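PDB 1VLU: gamma-glutamyl phosphate reductase from Saccharomyces cerevisiae, which catalyses the NADPH-dependent reduction of L-gamma-glutamyl phosphate to glutamate semialdehyde and phosphate, the second step in making proline from glutamate. Local coordinates for residues I19-R24 against D208-L213; G27-T32 against G186-S191; G37-L42 against S148-N153; I173-I178 against V192-T197. All blocks are in the same frame, centred on the assembly; numbering follows the deposited sequence.

Contact 1 (I19-R24 against D208-L213); sequences IAKNAR and DEYIDL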
loop_
_atom_site.group_PDB
_atom_site.type_symbol
_atom_site.label_atom_id
_atom_site.label_comp_id
_atom_site.label_asym_id
_atom_site.label_seq_id
_atom_site.Cartn_x
_atom_site.Cartn_y
_atom_site.Cartn_z
ATOM N N ILE A 19 18.635 -1.463 -1.759
ATOM C CA ILE A 19 18.383 -2.793 -2.267
ATOM C C ILE A 19 17.111 -2.819 -3.102
ATOM O O ILE A 19 17.159 -3.242 -4.251
ATOM C CB ILE A 19 18.374 -3.830 -1.126
ATOM C CG1 ILE A 19 19.816 -4.050 -0.639
ATOM C CG2 ILE A 19 17.687 -5.134 -1.553
ATOM C CD1 ILE A 19 19.933 -4.736 0.731
ATOM N N ALA A 20 16.002 -2.332 -2.543
ATOM C CA ALA A 20 14.717 -2.336 -3.225
ATOM C C ALA A 20 14.697 -1.451 -4.480
ATOM O O ALA A 20 14.087 -1.812 -5.495
ATOM C CB ALA A 20 13.603 -1.938 -2.269
ATOM N N LYS A 21 15.366 -0.306 -4.401
ATOM C CA LYS A 21 15.469 0.624 -5.512
ATOM C C LYS A 21 16.243 0.026 -6.694
ATOM O O LYS A 21 15.810 0.151 -7.852
ATOM C CB LYS A 21 16.103 1.960 -5.042
ATOM C CG LYS A 21 16.200 3.020 -6.136
ATOM C CD LYS A 21 16.745 4.350 -5.610
ATOM C CE LYS A 21 17.556 5.087 -6.690
ATOM N NZ LYS A 21 17.973 6.451 -6.239
ATOM N N ASN A 22 17.383 -0.601 -6.391
ATOM C CA ASN A 22 18.199 -1.310 -7.385
ATOM C C ASN A 22 17.474 -2.466 -8.057
ATOM O O ASN A 22 17.658 -2.707 -9.251
ATOM C CB ASN A 22 19.497 -1.807 -6.751
ATOM C CG ASN A 22 20.441 -0.664 -6.368
ATOM O OD1 ASN A 22 20.349 0.446 -6.894
ATOM N ND2 ASN A 22 21.342 -0.936 -5.436
ATOM N N ALA A 23 16.645 -3.163 -7.287
ATOM C CA ALA A 23 15.769 -4.204 -7.799
ATOM C C ALA A 23 14.776 -3.661 -8.813
ATOM O O ALA A 23 14.567 -4.276 -9.843
ATOM C CB ALA A 23 15.043 -4.880 -6.662
ATOM N N ARG A 24 14.170 -2.508 -8.518
ATOM C CA ARG A 24 13.238 -1.865 -9.421
ATOM C C ARG A 24 13.922 -1.447 -10.724
ATOM O O ARG A 24 13.364 -1.625 -11.815
ATOM C CB ARG A 24 12.543 -0.668 -8.756
ATOM C CG ARG A 24 11.253 -0.282 -9.493
ATOM C CD ARG A 24 10.490 0.862 -8.829
ATOM N NE ARG A 24 9.261 1.155 -9.574
ATOM C CZ ARG A 24 9.166 2.021 -10.588
ATOM N NH1 ARG A 24 10.231 2.718 -10.991
ATOM N NH2 ARG A 24 7.995 2.188 -11.207
ATOM N N ASP A 208 7.242 -0.992 0.107
ATOM C CA ASP A 208 6.151 -1.235 -0.817
ATOM C C ASP A 208 6.001 -0.246 -1.977
ATOM O O ASP A 208 5.163 -0.466 -2.857
ATOM C CB ASP A 208 4.839 -1.425 -0.072
ATOM C CG ASP A 208 4.262 -0.136 0.439
ATOM O OD1 ASP A 208 5.030 0.750 0.871
ATOM O OD2 ASP A 208 3.017 -0.029 0.413
ATOM N N GLU A 209 6.820 0.806 -2.010
ATOM C CA GLU A 209 6.897 1.652 -3.206
ATOM C C GLU A 209 7.699 0.979 -4.306
ATOM O O GLU A 209 7.569 1.335 -5.471
ATOM C CB GLU A 209 7.538 3.022 -2.926
ATOM C CG GLU A 209 7.352 3.555 -1.527
ATOM C CD GLU A 209 8.522 3.185 -0.615
ATOM O OE1 GLU A 209 9.607 3.795 -0.774
ATOM O OE2 GLU A 209 8.354 2.297 0.259
ATOM N N TYR A 210 8.560 0.036 -3.931
ATOM C CA TYR A 210 9.462 -0.602 -4.876
ATOM C C TYR A 210 9.187 -2.089 -5.044
ATOM O O TYR A 210 9.518 -2.649 -6.083
ATOM C CB TYR A 210 10.911 -0.420 -4.451
ATOM C CG TYR A 210 11.367 1.004 -4.243
ATOM C CD1 TYR A 210 11.440 1.904 -5.308
ATOM C CD2 TYR A 210 11.770 1.439 -2.980
ATOM C CE1 TYR A 210 11.874 3.229 -5.112
ATOM C CE2 TYR A 210 12.206 2.751 -2.765
ATOM C CZ TYR A 210 12.257 3.642 -3.831
ATOM O OH TYR A 210 12.699 4.931 -3.602
ATOM N N ILE A 211 8.620 -2.730 -4.018
ATOM C CA ILE A 211 8.404 -4.178 -4.032
ATOM C C ILE A 211 6.946 -4.470 -4.216
ATOM O O ILE A 211 6.107 -3.929 -3.489
ATOM C CB ILE A 211 8.962 -4.891 -2.767
ATOM C CG1 ILE A 211 10.455 -4.596 -2.597
ATOM C CG2 ILE A 211 8.696 -6.421 -2.809
ATOM C CD1 ILE A 211 11.052 -5.067 -1.244
ATOM N N ASP A 212 6.652 -5.320 -5.202
ATOM C CA ASP A 212 5.292 -5.631 -5.609
ATOM C C ASP A 212 4.695 -6.910 -5.034
ATOM O O ASP A 212 3.475 -7.043 -4.985
ATOM C CB ASP A 212 5.216 -5.665 -7.148
ATOM C CG ASP A 212 5.796 -4.409 -7.781
ATOM O OD1 ASP A 212 5.111 -3.357 -7.711
ATOM O OD2 ASP A 212 6.942 -4.450 -8.306
ATOM N N LEU A 213 5.523 -7.865 -4.630
ATOM C CA LEU A 213 5.006 -9.129 -4.132
ATOM C C LEU A 213 5.988 -9.771 -3.197
ATOM O O LEU A 213 7.177 -9.785 -3.480
ATOM C CB LEU A 213 4.724 -10.093 -5.290
ATOM C CG LEU A 213 3.906 -11.363 -5.029
ATOM C CD1 LEU A 213 2.481 -11.040 -4.565
ATOM C CD2 LEU A 213 3.843 -12.225 -6.290
#

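Contact 2 (G27-T32 against G186-S191); sequences GNILKT and GVPVGS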
loop_
_atom_site.group_PDB
_atom_site.type_symbol
_atom_site.label_atom_id
_atom_site.label_comp_id
_atom_site.label_asym_id
_atom_site.label_seq_id
_atom_site.Cartn_x
_atom_site.Cartn_y
_atom_site.Cartn_z
ATOM N N GLY A 27 14.747 -4.699 -12.682
ATOM C CA GLY A 27 13.517 -5.205 -13.263
ATOM C C GLY A 27 13.090 -4.451 -14.506
ATOM O O GLY A 27 12.581 -5.049 -15.458
ATOM N N ASN A 28 13.288 -3.133 -14.498
ATOM C CA ASN A 28 12.904 -2.295 -15.631
ATOM C C ASN A 28 13.732 -2.534 -16.891
ATOM O O ASN A 28 13.293 -2.202 -17.985
ATOM C CB ASN A 28 12.901 -0.813 -15.249
ATOM C CG ASN A 28 11.619 -0.405 -14.542
ATOM O OD1 ASN A 28 10.566 -1.016 -14.749
ATOM N ND2 ASN A 28 11.705 0.616 -13.689
ATOM N N ILE A 29 14.914 -3.125 -16.717
ATOM C CA ILE A 29 15.765 -3.580 -17.812
ATOM C C ILE A 29 15.427 -5.027 -18.143
ATOM O O ILE A 29 15.196 -5.370 -19.310
ATOM C CB ILE A 29 17.271 -3.428 -17.451
ATOM C CG1 ILE A 29 17.618 -1.937 -17.310
ATOM C CG2 ILE A 29 18.154 -4.103 -18.493
ATOM C CD1 ILE A 29 18.885 -1.653 -16.539
ATOM N N LEU A 30 15.367 -5.863 -17.110
ATOM C CA LEU A 30 15.095 -7.294 -17.273
ATOM C C LEU A 30 13.816 -7.554 -18.075
ATOM O O LEU A 30 13.797 -8.440 -18.934
ATOM C CB LEU A 30 15.057 -8.005 -15.908
ATOM C CG LEU A 30 14.766 -9.504 -15.841
ATOM C CD1 LEU A 30 15.809 -10.303 -16.643
ATOM C CD2 LEU A 30 14.746 -9.961 -14.401
ATOM N N LYS A 31 12.774 -6.759 -17.825
ATOM C CA LYS A 31 11.485 -6.923 -18.517
ATOM C C LYS A 31 11.553 -6.783 -20.061
ATOM O O LYS A 31 10.685 -7.302 -20.765
ATOM C CB LYS A 31 10.400 -6.011 -17.908
ATOM C CG LYS A 31 10.444 -4.582 -18.371
ATOM C CD LYS A 31 9.572 -3.669 -17.540
ATOM C CE LYS A 31 8.163 -3.595 -18.039
ATOM N NZ LYS A 31 7.444 -2.546 -17.275
ATOM N N THR A 32 12.591 -6.106 -20.560
ATOM C CA THR A 32 12.783 -5.808 -21.993
ATOM C C THR A 32 13.836 -6.700 -22.690
ATOM O O THR A 32 14.127 -6.536 -23.884
ATOM C CB THR A 32 13.241 -4.353 -22.180
ATOM O OG1 THR A 32 14.573 -4.214 -21.672
ATOM C CG2 THR A 32 12.318 -3.393 -21.443
ATOM N N GLY A 186 22.234 -9.801 -21.715
ATOM C CA GLY A 186 21.447 -8.608 -21.484
ATOM C C GLY A 186 20.946 -8.553 -20.059
ATOM O O GLY A 186 20.612 -7.488 -19.570
ATOM N N VAL A 187 20.913 -9.706 -19.395
ATOM C CA VAL A 187 20.382 -9.839 -18.033
ATOM C C VAL A 187 21.292 -9.120 -17.040
ATOM O O VAL A 187 22.428 -9.530 -16.819
ATOM C CB VAL A 187 20.149 -11.330 -17.647
ATOM C CG1 VAL A 187 19.757 -11.474 -16.176
ATOM C CG2 VAL A 187 19.084 -11.945 -18.552
ATOM N N PRO A 188 20.790 -8.027 -16.445
ATOM C CA PRO A 188 21.648 -7.166 -15.637
ATOM C C PRO A 188 22.018 -7.713 -14.268
ATOM O O PRO A 188 21.260 -8.468 -13.665
ATOM C CB PRO A 188 20.819 -5.884 -15.489
ATOM C CG PRO A 188 19.420 -6.303 -15.635
ATOM C CD PRO A 188 19.394 -7.531 -16.509
ATOM N N VAL A 189 23.200 -7.329 -13.799
ATOM C CA VAL A 189 23.608 -7.492 -12.396
ATOM C C VAL A 189 22.521 -6.822 -11.523
ATOM O O VAL A 189 22.063 -5.720 -11.841
ATOM C CB VAL A 189 25.030 -6.865 -12.177
ATOM C CG1 VAL A 189 25.367 -6.691 -10.704
ATOM C CG2 VAL A 189 26.085 -7.707 -12.871
ATOM N N GLY A 190 22.085 -7.479 -10.449
ATOM C CA GLY A 190 20.966 -6.954 -9.653
ATOM C C GLY A 190 19.601 -7.532 -10.003
ATOM O O GLY A 190 18.641 -7.288 -9.273
ATOM N N SER A 191 19.495 -8.283 -11.109
ATOM C CA SER A 191 18.241 -8.966 -11.454
ATOM C C SER A 191 17.799 -9.829 -10.272
ATOM O O SER A 191 16.607 -9.899 -9.964
ATOM C CB SER A 191 18.405 -9.858 -12.690
ATOM O OG SER A 191 18.682 -9.107 -13.851
#

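Contact 3 (G37-L42 against S148-N153); sequences GRSDIL and SIKSGN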
loop_
_atom_site.group_PDB
_atom_site.type_symbol
_atom_site.label_atom_id
_atom_site.label_comp_id
_atom_site.label_asym_id
_atom_site.label_seq_id
_atom_site.Cartn_x
_atom_site.Cartn_y
_atom_site.Cartn_z
ATOM N N GLY A 37 17.682 -14.408 -24.276
ATOM C CA GLY A 37 18.596 -13.831 -23.291
ATOM C C GLY A 37 18.278 -14.263 -21.868
ATOM O O GLY A 37 19.170 -14.629 -21.110
ATOM N N ARG A 38 17.001 -14.225 -21.501
ATOM C CA ARG A 38 16.577 -14.684 -20.182
ATOM C C ARG A 38 16.728 -16.203 -19.998
ATOM O O ARG A 38 17.120 -16.657 -18.934
ATOM C CB ARG A 38 15.150 -14.232 -19.880
ATOM C CG ARG A 38 15.002 -12.734 -19.602
ATOM C CD ARG A 38 13.534 -12.352 -19.336
ATOM N NE ARG A 38 12.790 -12.060 -20.555
ATOM C CZ ARG A 38 11.765 -12.769 -21.028
ATOM N NH1 ARG A 38 11.317 -13.836 -20.394
ATOM N NH2 ARG A 38 11.183 -12.402 -22.157
ATOM N N SER A 39 16.422 -16.987 -21.026
ATOM C CA SER A 39 16.593 -18.432 -20.958
ATOM C C SER A 39 18.070 -18.839 -20.955
ATOM O O SER A 39 18.450 -19.814 -20.310
ATOM C CB SER A 39 15.882 -19.106 -22.125
ATOM O OG SER A 39 14.528 -18.704 -22.181
ATOM N N ASP A 40 18.887 -18.079 -21.682
ATOM C CA ASP A 40 20.306 -18.356 -21.836
ATOM C C ASP A 40 21.045 -18.261 -20.511
ATOM O O ASP A 40 21.834 -19.146 -20.170
ATOM C CB ASP A 40 20.928 -17.387 -22.841
ATOM C CG ASP A 40 22.353 -17.765 -23.217
ATOM O OD1 ASP A 40 22.667 -18.985 -23.252
ATOM O OD2 ASP A 40 23.158 -16.841 -23.489
ATOM N N ILE A 41 20.797 -17.191 -19.766
ATOM C CA ILE A 41 21.429 -17.031 -18.465
ATOM C C ILE A 41 21.035 -18.180 -17.523
ATOM O O ILE A 41 21.812 -18.550 -16.652
ATOM C CB ILE A 41 21.164 -15.613 -17.823
ATOM C CG1 ILE A 41 22.196 -15.275 -16.722
ATOM C CG2 ILE A 41 19.747 -15.512 -17.251
ATOM C CD1 ILE A 41 23.681 -15.475 -17.101
ATOM N N LEU A 42 19.845 -18.753 -17.707
ATOM C CA LEU A 42 19.419 -19.883 -16.872
ATOM C C LEU A 42 20.217 -21.156 -17.163
ATOM O O LEU A 42 20.474 -21.947 -16.256
ATOM C CB LEU A 42 17.905 -20.134 -16.978
ATOM C CG LEU A 42 16.941 -19.072 -16.429
ATOM C CD1 LEU A 42 15.547 -19.650 -16.327
ATOM C CD2 LEU A 42 17.430 -18.520 -15.067
ATOM N N SER A 148 12.057 -16.158 -11.712
ATOM C CA SER A 148 12.137 -14.700 -11.772
ATOM C C SER A 148 12.713 -14.167 -13.057
ATOM O O SER A 148 12.176 -13.242 -13.653
ATOM C CB SER A 148 13.031 -14.170 -10.656
ATOM O OG SER A 148 12.313 -14.093 -9.450
ATOM N N ILE A 149 13.864 -14.693 -13.445
ATOM C CA ILE A 149 14.515 -14.215 -14.643
ATOM C C ILE A 149 13.651 -14.580 -15.843
ATOM O O ILE A 149 13.406 -13.745 -16.690
ATOM C CB ILE A 149 15.947 -14.771 -14.759
ATOM C CG1 ILE A 149 16.853 -14.072 -13.741
ATOM C CG2 ILE A 149 16.480 -14.648 -16.212
ATOM C CD1 ILE A 149 17.952 -14.977 -13.192
ATOM N N LYS A 150 13.151 -15.811 -15.871
ATOM C CA LYS A 150 12.257 -16.273 -16.925
ATOM C C LYS A 150 11.009 -15.398 -17.097
ATOM O O LYS A 150 10.600 -15.083 -18.222
ATOM C CB LYS A 150 11.857 -17.727 -16.658
ATOM C CG LYS A 150 11.114 -18.427 -17.793
ATOM C CD LYS A 150 11.878 -18.389 -19.097
ATOM C CE LYS A 150 11.204 -19.289 -20.127
ATOM N NZ LYS A 150 11.922 -19.151 -21.412
ATOM N N SER A 151 10.396 -15.010 -15.989
ATOM C CA SER A 151 9.196 -14.203 -16.045
ATOM C C SER A 151 9.435 -12.698 -16.106
ATOM O O SER A 151 8.488 -11.932 -16.160
ATOM C CB SER A 151 8.244 -14.578 -14.908
ATOM O OG SER A 151 8.772 -14.260 -13.653
ATOM N N GLY A 152 10.694 -12.267 -16.117
ATOM C CA GLY A 152 11.039 -10.844 -16.267
ATOM C C GLY A 152 10.953 -10.027 -14.987
ATOM O O GLY A 152 10.928 -8.792 -15.037
ATOM N N ASN A 153 10.921 -10.715 -13.838
ATOM C CA ASN A 153 10.876 -10.077 -12.522
ATOM C C ASN A 153 12.244 -10.033 -11.888
ATOM O O ASN A 153 12.997 -10.982 -11.995
ATOM C CB ASN A 153 9.997 -10.865 -11.541
ATOM C CG ASN A 153 8.560 -10.841 -11.894
ATOM O OD1 ASN A 153 7.915 -9.810 -11.806
ATOM N ND2 ASN A 153 8.022 -11.995 -12.264
#

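Contact 4 (I173-I178 against V192-T197); sequences IVNDTI and VQLIET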
loop_
_atom_site.group_PDB
_atom_site.type_symbol
_atom_site.label_atom_id
_atom_site.label_comp_id
_atom_site.label_asym_id
_atom_site.label_seq_id
_atom_site.Cartn_x
_atom_site.Cartn_y
_atom_site.Cartn_z
ATOM N N ILE A 173 27.910 -18.123 -6.831
ATOM C CA ILE A 173 27.893 -18.714 -8.164
ATOM C C ILE A 173 26.910 -18.006 -9.107
ATOM O O ILE A 173 27.209 -17.816 -10.286
ATOM C CB ILE A 173 27.600 -20.242 -8.100
ATOM C CG1 ILE A 173 28.686 -20.967 -7.291
ATOM C CG2 ILE A 173 27.498 -20.838 -9.489
ATOM C CD1 ILE A 173 28.193 -22.256 -6.666
ATOM N N VAL A 174 25.743 -17.627 -8.589
ATOM C CA VAL A 174 24.735 -16.935 -9.375
ATOM C C VAL A 174 25.205 -15.498 -9.665
ATOM O O VAL A 174 25.116 -15.038 -10.807
ATOM C CB VAL A 174 23.354 -16.981 -8.654
ATOM C CG1 VAL A 174 22.351 -16.009 -9.256
ATOM C CG2 VAL A 174 22.792 -18.400 -8.680
ATOM N N ASN A 175 25.716 -14.809 -8.641
ATOM C CA ASN A 175 26.208 -13.422 -8.770
ATOM C C ASN A 175 27.278 -13.358 -9.848
ATOM O O ASN A 175 27.178 -12.585 -10.790
ATOM C CB ASN A 175 26.826 -12.922 -7.454
ATOM C CG ASN A 175 25.790 -12.538 -6.389
ATOM O OD1 ASN A 175 24.620 -12.246 -6.682
ATOM N ND2 ASN A 175 26.248 -12.505 -5.126
ATOM N N ASP A 176 28.298 -14.193 -9.677
ATOM C CA ASP A 176 29.392 -14.354 -10.628
ATOM C C ASP A 176 28.953 -14.689 -12.051
ATOM O O ASP A 176 29.512 -14.152 -12.998
ATOM C CB ASP A 176 30.353 -15.444 -10.137
ATOM C CG ASP A 176 31.213 -14.990 -8.954
ATOM O OD1 ASP A 176 30.833 -14.019 -8.233
ATOM O OD2 ASP A 176 32.275 -15.631 -8.735
ATOM N N THR A 177 27.990 -15.599 -12.201
ATOM C CA THR A 177 27.532 -16.008 -13.522
ATOM C C THR A 177 26.760 -14.874 -14.185
ATOM O O THR A 177 26.931 -14.624 -15.376
ATOM C CB THR A 177 26.673 -17.302 -13.479
ATOM O OG1 THR A 177 27.404 -18.324 -12.798
ATOM C CG2 THR A 177 26.316 -17.804 -14.901
ATOM N N ILE A 178 25.914 -14.187 -13.421
ATOM C CA ILE A 178 25.169 -13.066 -13.980
ATOM C C ILE A 178 26.140 -11.952 -14.438
ATOM O O ILE A 178 25.983 -11.392 -15.518
ATOM C CB ILE A 178 24.068 -12.541 -13.013
ATOM C CG1 ILE A 178 22.993 -13.614 -12.817
ATOM C CG2 ILE A 178 23.409 -11.293 -13.580
ATOM C CD1 ILE A 178 21.824 -13.200 -11.949
ATOM N N VAL A 192 18.775 -10.487 -9.637
ATOM C CA VAL A 192 18.577 -11.281 -8.425
ATOM C C VAL A 192 19.533 -10.798 -7.345
ATOM O O VAL A 192 20.710 -10.815 -7.560
ATOM C CB VAL A 192 18.842 -12.793 -8.679
ATOM C CG1 VAL A 192 18.679 -13.575 -7.408
ATOM C CG2 VAL A 192 17.867 -13.340 -9.728
ATOM N N GLN A 193 19.036 -10.338 -6.199
ATOM C CA GLN A 193 19.939 -9.967 -5.085
ATOM C C GLN A 193 19.736 -10.911 -3.927
ATOM O O GLN A 193 18.630 -11.080 -3.417
ATOM C CB GLN A 193 19.766 -8.517 -4.615
ATOM C CG GLN A 193 19.834 -7.496 -5.726
ATOM C CD GLN A 193 19.543 -6.094 -5.236
ATOM O OE1 GLN A 193 20.323 -5.515 -4.483
ATOM N NE2 GLN A 193 18.414 -5.539 -5.664
ATOM N N LEU A 194 20.825 -11.525 -3.513
ATOM C CA LEU A 194 20.797 -12.531 -2.488
ATOM C C LEU A 194 21.354 -11.880 -1.233
ATOM O O LEU A 194 22.559 -11.684 -1.117
ATOM C CB LEU A 194 21.628 -13.718 -2.972
ATOM C CG LEU A 194 21.120 -14.321 -4.302
ATOM C CD1 LEU A 194 22.174 -14.296 -5.417
ATOM C CD2 LEU A 194 20.567 -15.735 -4.103
ATOM N N ILE A 195 20.458 -11.520 -0.316
ATOM C CA ILE A 195 20.801 -10.772 0.900
ATOM C C ILE A 195 21.481 -11.662 1.939
ATOM O O ILE A 195 20.848 -12.531 2.550
ATOM C CB ILE A 195 19.561 -10.064 1.541
ATOM C CG1 ILE A 195 18.833 -9.151 0.540
ATOM C CG2 ILE A 195 19.964 -9.285 2.792
ATOM C CD1 ILE A 195 19.752 -8.347 -0.444
ATOM N N GLU A 196 22.777 -11.433 2.127
ATOM C CA GLU A 196 23.567 -12.194 3.093
ATOM C C GLU A 196 23.592 -11.446 4.421
ATOM O O GLU A 196 24.598 -10.815 4.761
ATOM C CB GLU A 196 24.993 -12.446 2.570
ATOM C CG GLU A 196 25.083 -13.408 1.379
ATOM C CD GLU A 196 26.519 -13.708 0.945
ATOM O OE1 GLU A 196 27.439 -13.690 1.803
ATOM O OE2 GLU A 196 26.728 -13.979 -0.259
ATOM N N THR A 197 22.476 -11.516 5.155
ATOM C CA THR A 197 22.322 -10.870 6.479
ATOM C C THR A 197 23.131 -9.555 6.628
ATOM O O THR A 197 24.143 -9.491 7.352
ATOM C CB THR A 197 22.552 -11.879 7.679
ATOM O OG1 THR A 197 22.289 -11.223 8.928
ATOM C CG2 THR A 197 23.978 -12.483 7.686
HETATM O O HOH W 1 23.217 -10.668 -4.902
HETATM O O HOH W 2 25.081 -12.103 -2.347
#

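Contact 1 (I19-R24 against D208-L213)
The ring of Tyr210 presents one face to the backbone of helix 15-30, where CA of Lys21 sits 4.2 Å above the ring plane and over its centre, while CD of Arg24 meets the ring edge in plane, 3.8 Å from CD1 of Tyr210. In this fold of the aldehyde dehydrogenase superfamily, the contact lays the N-terminal helix against the loop that leads into strand 213-217 of a mixed sheet. CG of Tyr210 is anti to its carbonyl carbon, beside the backbone N (chi1 -56°). A tyrosine suits a half-exposed place like this one: its ring has a face for the backbone at Lys21 and an edge for the methylenes of Arg24. The guanidinium of Arg24 is turned 57° from the ring, and its extended chain crosses Tyr210 at about a right angle. Its polar end is held by the second subunit, through a salt bridge to Asp388 and a hydrogen bond to the carbonyl of Asn362 there, so the arginine joins this packing to the dimer interface. Ala20 is small enough to let the loop come close: its CB lies 4.1 Å from CG1 of Ile211, and CB of Tyr210 rests 3.6 Å from the carbonyl O of Ala20.

Contact 2 (G27-T32 against G186-S191)
CG2 of Ile29 meets CG of Pro188 at 3.8 Å, the two side chains sliding past each other in opposite directions, and the neighbouring Leu30 spreads its two methyls over the same loop. CD1 of Leu30 lies 4.1 Å from CG2 of Val187, these two side chains running side by side and pointing the same way; CD2 of Leu30 reaches CB of Ser191 at 4.0 Å. CG of Leu30 is anti to the backbone N (chi1 179°), and the fork beyond it sends one methyl to Val187 and the other to Ser191. No hydrogen bond crosses the contact, which rests mainly on apolar packing. The loop joins helix 164-185 to strand 192-194 and so forms part of a beta-alpha-beta crossover, here laid against the C-terminal part of helix 15-30. It is shaped by a type II beta turn from Pro188 to Ser191, with Gly190 at positive phi. The carbonyl O of Pro188 accepts hydrogen bonds from both the backbone N of Ser191 and its hydroxyl, OG lying 2.7 Å from that oxygen, in the carbonyl plane and on a lone pair. An alanine in place of Ser191 lacks OG and would probably leave the turn less firmly held, with the backbone N as the donor to Pro188 O that remains within the loop. Further out, OE1 of Gln182 accepts a hydrogen bond from the backbone N of Val189, tying the turn back to helix 164-185, and Val187 packs on Ile41.

Contact 3 (G37-L42 against S148-N153)
CD of Arg38 lies close to the C-terminal part of helix 139-151, 3.0 Å from the carbonyl O of Ile149, and the chain then bends at chi3 (-87°), which turns NE out of line with the aliphatic part. The carbonyl oxygens of Ile149 and Lys150 both lie at the edge of the guanidinium, near its plane. NH1 of Arg38 makes a weak hydrogen bond to the carbonyl O of Lys150, 2.6 Å long but with an N-H...O angle of only 117°. The stronger grip lies elsewhere: NH2 forms a salt bridge with Asp103, and NE bonds to the carbonyl of Ile33. An alanine at Arg38 would probably leave the carboxylate of Asp103 without its cationic mate and open a gap beside the carbonyl of Ile149. Helices 35-51 and 139-151 meet here, the latter closing in a Schellman motif in which Gly152 takes the positive phi that glycine accepts readily. Lys150 begins by pointing away from the other helix, but its chain bends at chi2 (55°), which turns CD; farther out, NZ donates to OG of Ser39 at 2.8 Å. That OG also hydrogen-bonds to the carbonyl O of Asn35. NZ bonds to OD1 of Asn35 and the carbonyl of Leu101 as well, so three neutral oxygens share this buried amine. Beta-branched Ile149 lies between the helices: its CG2 lies near the carbonyl O of Arg38 and touches CG2 of Ile41 at 3.5 Å, the two side chains crossing at about a right angle, while its CD1 packs 4.0 Å from CD2 of Leu42. The CG2 of Ile41 occupies the crowded position between its own backbone N and carbonyl carbon.

Contact 4 (I173-I178 against V192-T197)
Leu194, Val192 and Asn175 bury the most surface here, and Leu194 touches the helix at two places. Its CD1 approaches OD1 of Asn175 at 3.4 Å and CG1 of Val174 at 4.2 Å, the side chains of Leu194 and Asn175 sliding past each other in opposite directions. Val192, two residues earlier and on the same face of the strand, offers its CB to CD1 of Ile178 at 4.4 Å. The contact belongs to the beta-alpha-beta unit of strand 154-158, helix 164-185 and strand 192-194: the helix packs over the strand that follows it, the axes of the short segments approaching to 9.4 Å and their N-to-C directions differing by 147°, roughly antiparallel. Apolar residues suit the strand's helix-facing side, whereas Asn175 stands at the border, its amide directed towards water. One water donates to OD1 of Asn175 and accepts a hydrogen bond from the backbone N of Leu194, 2.9 Å away. A second accepts one from ND2 of Asn175 and donates to the carbonyl O of Leu194, 2.8 Å away, with a longer bond to OE2 of Glu196. Since the amide offers an acceptor to one water and a donor to the other, both polar backbone atoms of Leu194 are linked to the helix through solvent, without a direct hydrogen bond between the segments.

All four contacts lie in the aldehyde dehydrogenase-like part of the chain. Contacts 2, 3 and 4 are nested inside the chain loop closed by contact 1; contacts 2 and 4 interleave, whereas contact 3 closes before contact 4 opens. Contacts 1 and 2 share helix 15-30, their centres 13 Å apart, and both reach the second subunit. Contact 3 brings in helix 35-51, its centre 9 Å from that of contact 2, where CD2 of Leu30 packs against Gly152. Contact 4 touches contact 1 through Gln193, whose NE2 probably bonds to the carbonyl O of Ile19. Helix 15-30 thus lies against the mixed sheet and the second subunit, while helix 35-51 packs on helices 139-151 and 164-185.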